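Local coordinates for ionotropic glutamate receptor bacterial homologue (Nostoc punctiforme, PDB 2PYY), which binds L-glutamate in the cleft of a periplasmic-binding-protein-like core, probably as the ligand-sensing domain of a bacterial glutamate receptor channel, at residues S33-Q37 / I38-S42; E74-N78 / F79-L83. All blocks are in the same frame, centred on the assembly; numbering follows the deposited sequence.

Overall arrangement
Both contacts carry the chain from a helix toward a strand, interaction 1 through a Schellman motif and interaction 2 beside the arginine that holds the ligand. Interaction 1, residues 33-42, closes helix 26-38 and leads into strand 42-47 at the margin of the parallel sheet. Interaction 2, residues 74-83, takes the chain from helix 73-78 into strand 80-81 and carries Arg75, which grips the bound glutamate directly. Their centres lie 22 Å apart and their nearest atoms about 7 Å, without touching. Helix 197-209 of the same chain links them: Leu207 packs on Ile34 of interaction 1, while Leu205 meets Leu83 of interaction 2. Interaction 2 also borders the second subunit.

Interaction 1. Residues S33-Q37 / I38-S42; sequences SIATQ and IGIES
Ile38 and Ile34 lie side by side one helical turn apart, with Ile38 CD1 resting 3.7 Å from Ile34 CG2. Ile38 N makes an ordinary helical bond to Ile34 O at 3.1 Å. The helix then ends in a Schellman motif: Ile40 N reaches back to Ala35 O at 3.0 Å, and Gly39 N makes a weak bond to Thr36 O. Gly39 N also bonds to Ala35 O, the next bond of helical spacing, coming to the carbonyl plane from the face opposite Ile40 N, so two amides share one oxygen. Gly39 is the C-prime residue; its positive phi (92°) would press a CB against the preceding carbonyl oxygen. Beyond the turn Ile40 folds back over the last helical turn. With CG1 anti to the backbone N (chi1 161°), Ile40 CD1 lies 3.7 Å from Ala35 CB, while CG2 sits 3.2 Å from Ala35 O. An alanine in place of Ile38 is likely to open a gap beside Ile34 CG2 by removing the CD1 methyl that rests against it. Outward, Leu207 of helix 197-209 packs on Ile34, and Leu5 of strand 5-10 touches Ile40, joining the helix end to the parallel sheet.

Interaction 2. Residues E74-N78 / F79-L83; sequences EREQN and FDFSL. With GLU (glutamic acid), chain E.
The Arg75 guanidinium meets the bound glutamate edge-on, the ligand's alpha-carboxylate carbon lying in its plane. This is the two-pronged arginine-carboxylate pairing familiar from ionotropic glutamate receptor ligand-binding cores: Arg75 NH1 donates to GLU O at 2.8 Å in a nearly straight bond (174°), and Arg75 NH2 donates to GLU OXT at 3.0 Å. The Phe79 ring has Asn78 O over one face and Arg75 O in plane at its edge. Phe81 turns the edge of its ring to the base of the arginine, Phe81 CE1 lying 3.8 Å from Arg75 CB. From that base the side chain runs extended from CG to NE, carrying the guanidinium well away from the strand and into the pocket. Ser70 O takes a further bond from NH1, and Asp158 and Thr118 are among the ligand's other partners. On the subunit side, Glu76 and Asp80 point the same way with carboxylate planes 57° apart, and Glu76 OE2 is 3.7 Å from Asp80 OD1. Lys198 of the second subunit forms salt bridges to both and probably offsets their repulsion; its NZ also bonds to Phe79 O. Phe79 packs on Ile54 and Ile57 of helix 50-58. In the backbone, Phe79 N donates to Arg75 O at 2.8 Å.

Interaction 1. Residues S33-Q37 / I38-S42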
loop_
_atom_site.group_PDB
_atom_site.type_symbol
_atom_site.label_atom_id
_atom_site.label_comp_id
_atom_site.label_asym_id
_atom_site.label_seq_id
_atom_site.Cartn_x
_atom_site.Cartn_y
_atom_site.Cartn_z
ATOM N N SER B 33 10.263 21.820 9.844
ATOM C CA SER B 33 11.520 22.198 9.189
ATOM C C SER B 33 11.330 22.447 7.704
ATOM O O SER B 33 11.866 23.402 7.138
ATOM C CB SER B 33 12.580 21.106 9.360
ATOM O OG SER B 33 12.776 20.791 10.720
ATOM N N ILE B 34 10.578 21.555 7.074
ATOM C CA ILE B 34 10.298 21.653 5.652
ATOM C C ILE B 34 9.559 22.958 5.381
ATOM O O ILE B 34 9.880 23.680 4.446
ATOM C CB ILE B 34 9.423 20.473 5.193
ATOM C CG1 ILE B 34 10.186 19.158 5.374
ATOM C CG2 ILE B 34 8.994 20.673 3.762
ATOM C CD1 ILE B 34 9.360 17.923 5.048
ATOM N N ALA B 35 8.574 23.256 6.222
ATOM C CA ALA B 35 7.768 24.463 6.082
ATOM C C ALA B 35 8.573 25.728 6.353
ATOM O O ALA B 35 8.450 26.719 5.638
ATOM C CB ALA B 35 6.576 24.398 7.018
ATOM N N THR B 36 9.387 25.702 7.396
ATOM C CA THR B 36 10.185 26.868 7.725
ATOM C C THR B 36 11.182 27.141 6.596
ATOM O O THR B 36 11.402 28.291 6.212
ATOM C CB THR B 36 10.900 26.674 9.060
ATOM O OG1 THR B 36 11.569 25.418 9.055
ATOM C CG2 THR B 36 9.900 26.687 10.206
ATOM N N GLN B 37 11.747 26.083 6.027
ATOM C CA GLN B 37 12.709 26.246 4.951
ATOM C C GLN B 37 12.083 26.754 3.649
ATOM O O GLN B 37 12.747 27.436 2.871
ATOM C CB GLN B 37 13.417 24.931 4.682
ATOM C CG GLN B 37 14.644 25.105 3.838
ATOM C CD GLN B 37 15.078 23.815 3.202
ATOM O OE1 GLN B 37 15.167 22.785 3.873
ATOM N NE2 GLN B 37 15.355 23.856 1.898
ATOM N N ILE B 38 10.819 26.410 3.407
ATOM C CA ILE B 38 10.100 26.834 2.199
ATOM C C ILE B 38 9.519 28.245 2.350
ATOM O O ILE B 38 9.233 28.916 1.359
ATOM C CB ILE B 38 8.931 25.853 1.869
ATOM C CG1 ILE B 38 9.486 24.470 1.519
ATOM C CG2 ILE B 38 8.106 26.379 0.701
ATOM C CD1 ILE B 38 8.421 23.395 1.372
ATOM N N GLY B 39 9.339 28.689 3.590
ATOM C CA GLY B 39 8.790 30.010 3.827
ATOM C C GLY B 39 7.288 29.921 3.964
ATOM O O GLY B 39 6.570 30.912 3.870
ATOM N N ILE B 40 6.807 28.709 4.191
ATOM C CA ILE B 40 5.387 28.494 4.339
ATOM C C ILE B 40 4.999 28.380 5.815
ATOM O O ILE B 40 5.747 27.840 6.633
ATOM C CB ILE B 40 4.961 27.236 3.522
ATOM C CG1 ILE B 40 3.620 26.703 4.007
ATOM C CG2 ILE B 40 6.040 26.172 3.608
ATOM C CD1 ILE B 40 3.708 25.771 5.185
ATOM N N GLU B 41 3.840 28.934 6.153
ATOM C CA GLU B 41 3.318 28.887 7.513
ATOM C C GLU B 41 2.101 27.969 7.431
ATOM O O GLU B 41 1.402 27.962 6.421
ATOM C CB GLU B 41 2.933 30.301 7.973
ATOM C CG GLU B 41 4.141 31.257 8.097
ATOM C CD GLU B 41 3.772 32.677 8.529
ATOM O OE1 GLU B 41 4.695 33.535 8.612
ATOM O OE2 GLU B 41 2.572 32.938 8.783
ATOM N N SER B 42 1.844 27.189 8.471
ATOM C CA SER B 42 0.728 26.262 8.408
ATOM C C SER B 42 -0.081 26.077 9.685
ATOM O O SER B 42 0.364 26.413 10.787
ATOM C CB SER B 42 1.242 24.896 7.934
ATOM O OG SER B 42 2.330 24.460 8.731
#

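Interaction 2. Residues E74-N78 / F79-L83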
loop_
_atom_site.group_PDB
_atom_site.type_symbol
_atom_site.label_atom_id
_atom_site.label_comp_id
_atom_site.label_asym_id
_atom_site.label_seq_id
_atom_site.Cartn_x
_atom_site.Cartn_y
_atom_site.Cartn_z
ATOM N N GLU B 74 -2.797 2.081 -4.498
ATOM C CA GLU B 74 -4.180 2.552 -4.472
ATOM C C GLU B 74 -4.299 4.040 -4.154
ATOM O O GLU B 74 -5.091 4.765 -4.764
ATOM C CB GLU B 74 -4.969 1.748 -3.442
ATOM C CG GLU B 74 -6.355 2.280 -3.171
ATOM C CD GLU B 74 -7.000 1.561 -2.017
ATOM O OE1 GLU B 74 -6.365 1.482 -0.934
ATOM O OE2 GLU B 74 -8.137 1.067 -2.186
ATOM N N ARG B 75 -3.524 4.484 -3.172
ATOM C CA ARG B 75 -3.531 5.883 -2.785
ATOM C C ARG B 75 -2.863 6.737 -3.864
ATOM O O ARG B 75 -3.304 7.849 -4.160
ATOM C CB ARG B 75 -2.820 6.056 -1.434
ATOM C CG ARG B 75 -3.548 5.341 -0.298
ATOM C CD ARG B 75 -2.783 5.384 1.016
ATOM N NE ARG B 75 -3.559 4.790 2.101
ATOM C CZ ARG B 75 -3.092 4.560 3.321
ATOM N NH1 ARG B 75 -1.831 4.871 3.630
ATOM N NH2 ARG B 75 -3.894 4.019 4.230
ATOM N N GLU B 76 -1.811 6.200 -4.467
ATOM C CA GLU B 76 -1.087 6.914 -5.508
ATOM C C GLU B 76 -1.950 7.120 -6.748
ATOM O O GLU B 76 -1.725 8.043 -7.535
ATOM C CB GLU B 76 0.171 6.138 -5.879
ATOM C CG GLU B 76 1.377 7.018 -6.182
ATOM C CD GLU B 76 1.230 7.784 -7.472
ATOM O OE1 GLU B 76 0.809 7.163 -8.473
ATOM O OE2 GLU B 76 1.548 9.001 -7.494
ATOM N N GLN B 77 -2.948 6.265 -6.918
ATOM C CA GLN B 77 -3.816 6.373 -8.073
ATOM C C GLN B 77 -4.638 7.658 -8.073
ATOM O O GLN B 77 -4.817 8.296 -9.112
ATOM C CB GLN B 77 -4.749 5.170 -8.134
ATOM C CG GLN B 77 -5.615 5.144 -9.382
ATOM C CD GLN B 77 -6.503 3.921 -9.427
ATOM O OE1 GLN B 77 -6.020 2.794 -9.573
ATOM N NE2 GLN B 77 -7.812 4.134 -9.292
ATOM N N ASN B 78 -5.121 8.054 -6.904
ATOM C CA ASN B 78 -5.944 9.255 -6.804
ATOM C C ASN B 78 -5.303 10.433 -6.103
ATOM O O ASN B 78 -5.852 11.540 -6.100
ATOM C CB ASN B 78 -7.258 8.903 -6.118
ATOM C CG ASN B 78 -8.047 7.886 -6.902
ATOM O OD1 ASN B 78 -8.571 8.190 -7.968
ATOM N ND2 ASN B 78 -8.120 6.667 -6.389
ATOM N N PHE B 79 -4.138 10.200 -5.512
ATOM C CA PHE B 79 -3.443 11.260 -4.797
ATOM C C PHE B 79 -1.956 11.282 -5.129
ATOM O O PHE B 79 -1.443 10.366 -5.763
ATOM C CB PHE B 79 -3.669 11.095 -3.288
ATOM C CG PHE B 79 -5.125 11.071 -2.898
ATOM C CD1 PHE B 79 -5.847 9.878 -2.915
ATOM C CD2 PHE B 79 -5.794 12.256 -2.599
ATOM C CE1 PHE B 79 -7.216 9.867 -2.648
ATOM C CE2 PHE B 79 -7.159 12.258 -2.332
ATOM C CZ PHE B 79 -7.872 11.059 -2.359
ATOM N N ASP B 80 -1.281 12.350 -4.726
ATOM C CA ASP B 80 0.142 12.494 -4.995
ATOM C C ASP B 80 0.927 12.366 -3.684
ATOM O O ASP B 80 0.396 12.626 -2.604
ATOM C CB ASP B 80 0.419 13.855 -5.635
ATOM C CG ASP B 80 1.201 13.743 -6.933
ATOM O OD1 ASP B 80 1.832 12.689 -7.149
ATOM O OD2 ASP B 80 1.201 14.716 -7.719
ATOM N N PHE B 81 2.188 11.965 -3.793
ATOM C CA PHE B 81 3.048 11.811 -2.635
ATOM C C PHE B 81 4.391 12.497 -2.857
ATOM O O PHE B 81 4.865 12.592 -3.985
ATOM C CB PHE B 81 3.317 10.331 -2.345
ATOM C CG PHE B 81 2.233 9.648 -1.563
ATOM C CD1 PHE B 81 1.294 8.852 -2.202
ATOM C CD2 PHE B 81 2.149 9.806 -0.187
ATOM C CE1 PHE B 81 0.279 8.217 -1.479
ATOM C CE2 PHE B 81 1.140 9.179 0.548
ATOM C CZ PHE B 81 0.205 8.386 -0.102
ATOM N N SER B 82 4.983 12.985 -1.774
ATOM C CA SER B 82 6.291 13.596 -1.850
ATOM C C SER B 82 7.213 12.388 -1.830
ATOM O O SER B 82 6.749 11.239 -1.833
ATOM C CB SER B 82 6.586 14.385 -0.596
ATOM O OG SER B 82 6.766 13.488 0.490
ATOM N N LEU B 83 8.512 12.652 -1.794
ATOM C CA LEU B 83 9.497 11.591 -1.691
ATOM C C LEU B 83 9.262 10.988 -0.317
ATOM O O LEU B 83 8.755 11.655 0.570
ATOM C CB LEU B 83 10.899 12.192 -1.735
ATOM C CG LEU B 83 11.296 12.693 -3.115
ATOM C CD1 LEU B 83 12.561 13.568 -3.048
ATOM C CD2 LEU B 83 11.503 11.492 -4.005
HETATM N N GLU E . 0.900 3.568 7.995
HETATM C CA GLU E . -0.545 3.240 8.171
HETATM C C GLU E . -1.324 3.650 6.925
HETATM O O GLU E . -0.854 4.570 6.222
HETATM C CB GLU E . -1.110 3.981 9.385
HETATM C CG GLU E . -2.553 3.615 9.720
HETATM C CD GLU E . -3.139 4.475 10.832
HETATM O OE1 GLU E . -4.228 4.133 11.337
HETATM O OE2 GLU E . -2.513 5.495 11.194
HETATM O OXT GLU E . -2.391 3.058 6.666
#